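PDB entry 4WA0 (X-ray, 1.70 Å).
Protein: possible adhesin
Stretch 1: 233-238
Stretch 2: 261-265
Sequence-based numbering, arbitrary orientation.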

# COMPACT_ATOMS: atom_id res chain seq x y z
N THR A 233 -13.90 -22.51 2.55
CA THR A 233 -13.53 -22.82 1.16
C THR A 233 -14.74 -23.00 0.26
O THR A 233 -14.56 -23.23 -0.96
N THR A 234 -15.95 -22.92 0.85
CA THR A 234 -17.21 -22.81 0.14
C THR A 234 -17.04 -21.83 -1.01
O THR A 234 -16.54 -20.70 -0.80
N PRO A 235 -17.46 -22.20 -2.20
CA PRO A 235 -17.45 -21.15 -3.24
C PRO A 235 -18.36 -19.98 -2.90
O PRO A 235 -19.45 -20.16 -2.31
N LEU A 236 -17.91 -18.80 -3.32
CA LEU A 236 -18.74 -17.64 -3.20
C LEU A 236 -20.09 -17.89 -3.94
O LEU A 236 -20.16 -18.56 -5.00
N PRO A 237 -21.18 -17.33 -3.41
CA PRO A 237 -22.49 -17.57 -4.03
C PRO A 237 -22.66 -17.10 -5.45
O PRO A 237 -22.00 -16.15 -5.90
N ALA A 238 -23.51 -17.83 -6.18
CA ALA A 238 -24.00 -17.38 -7.47
C ALA A 238 -25.46 -17.54 -7.48
O ALA A 238 -26.02 -18.39 -6.76
N ILE A 261 -21.37 -7.91 -4.84
CA ILE A 261 -21.28 -8.86 -5.95
C ILE A 261 -20.24 -9.90 -5.64
O ILE A 261 -19.13 -9.54 -5.29
N TYR A 262 -20.60 -11.17 -5.81
CA TYR A 262 -19.72 -12.28 -5.54
C TYR A 262 -19.41 -12.95 -6.89
O TYR A 262 -20.34 -13.27 -7.64
N GLY A 263 -18.14 -13.12 -7.19
CA GLY A 263 -17.75 -13.97 -8.37
C GLY A 263 -16.69 -14.94 -7.93
O GLY A 263 -15.54 -14.55 -7.75
N GLU A 264 -17.02 -16.21 -7.78
CA GLU A 264 -16.02 -17.14 -7.33
C GLU A 264 -14.78 -17.14 -8.21
O GLU A 264 -13.65 -16.94 -7.74
N SER A 265 -14.98 -17.33 -9.50
CA SER A 265 -13.84 -17.43 -10.41
C SER A 265 -13.19 -16.15 -10.86
O SER A 265 -11.99 -16.15 -11.24

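Which residues at the start of the second stretch face the first? Ile 261 and Tyr 262 lie on a strand, where successive side chains alternate sides, and the alternation sorts them here. The CA-to-CB bond of Ile 261 (chi1 m, chi2 m) points away from stretch 1 and the residue makes no contact with it. The CA-to-CB bond of Tyr 262 points toward stretch 1, with chi1 in m and chi2 at -79°, and the residue is buried.

What does the Tyr 262 ring pack against? Pro 237 lies over one face of it: Pro 237 CG is 4.0 Å from the ring centroid and only 21° off the ring normal, a CH-pi contact, and the same Pro 237 CG comes within 3.7 Å of Tyr 262 CD2. The proline ring has a C-gamma endo pucker. Near the base of the tyrosine side chain, Leu 236 CB sits 4.0 Å from Tyr 262 CB, an apolar contact oblique to the ring, while Pro 237 O approaches Tyr 262 CB at 3.5 Å. The hydroxyl of Tyr 262 is satisfied by a hydrogen bond elsewhere in the structure.

How does Gly 263 contribute without a side chain? It offers backbone: Leu 236 CD1 lies 4.1 Å from Gly 263 O. Leu 236, buried and with its CA-to-CB bond pointing toward stretch 2, adopts the mt rotamer, with chi1 at -61° and chi2 at -179°. A CB on Gly 263 would point away from stretch 1.

What makes Glu 264 the polar anchor of the contact? Its CA-to-CB bond points toward stretch 1, with chi1 t, chi2 p and chi3 at 3°, bringing the carboxylate to the backbone of the loop. Leu 236 N donates a hydrogen bond to Glu 264 OE1 at 2.8 Å, nearly straight at 172°, so an amide in a segment without regular secondary structure finds an acceptor in a side chain. The same carboxylate packs against Pro 235, whose CB is 3.9 Å from Glu 264 CD. The other oxygen works through water 1, which donates to Glu 264 OE2 and to Thr 233 O, each 2.7 Å from the water O.

Does water also join the two backbones? Water 2 accepts a hydrogen bond from Glu 264 N, 2.8 Å from its O, and is placed to donate to Pro 237 O, 2.9 Å from the water O, though other acceptors compete for its protons; the water thus bridges the two main chains. Ser 265 (chi1 m) then leaves the contact, touching a crystal neighbour instead.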

# COMPACT_ATOMS: atom_id res chain seq x y z
CB THR A 233 -12.67 -24.09 1.10
OG1 THR A 233 -13.31 -25.11 1.88
CG2 THR A 233 -11.28 -23.81 1.69
CB THR A 234 -18.29 -22.19 1.09
OG1 THR A 234 -18.14 -22.73 2.41
CG2 THR A 234 -19.67 -22.50 0.65
CB PRO A 235 -18.02 -21.84 -4.47
CG PRO A 235 -18.42 -23.22 -4.04
CD PRO A 235 -17.67 -23.54 -2.77
CB LEU A 236 -17.99 -16.41 -3.77
CG LEU A 236 -16.66 -16.03 -3.09
CD1 LEU A 236 -15.99 -14.78 -3.70
CD2 LEU A 236 -16.83 -15.83 -1.57
CB PRO A 237 -23.49 -16.80 -3.14
CG PRO A 237 -22.71 -16.13 -2.11
CD PRO A 237 -21.30 -16.62 -2.13
CB ALA A 238 -23.40 -18.18 -8.64
CB ILE A 261 -20.90 -8.10 -7.23
CG1 ILE A 261 -21.89 -6.98 -7.57
CG2 ILE A 261 -20.82 -8.96 -8.47
CD1 ILE A 261 -23.36 -7.32 -7.64
CB TYR A 262 -20.41 -13.31 -4.71
CG TYR A 262 -20.77 -12.85 -3.30
CD1 TYR A 262 -19.85 -12.81 -2.34
CD2 TYR A 262 -22.09 -12.60 -2.96
CE1 TYR A 262 -20.18 -12.41 -1.02
CE2 TYR A 262 -22.43 -12.18 -1.66
CZ TYR A 262 -21.47 -12.14 -0.72
OH TYR A 262 -21.76 -11.77 0.59
CB GLU A 264 -16.60 -18.57 -7.21
CG GLU A 264 -15.58 -19.65 -6.90
CD GLU A 264 -14.99 -19.60 -5.49
OE1 GLU A 264 -15.40 -18.74 -4.66
OE2 GLU A 264 -14.12 -20.44 -5.16
CB SER A 265 -14.30 -18.25 -11.67
OG SER A 265 -14.69 -19.58 -11.31
O HOH W 1 -13.32 -21.81 -2.93
O HOH W 2 -19.81 -16.72 -7.76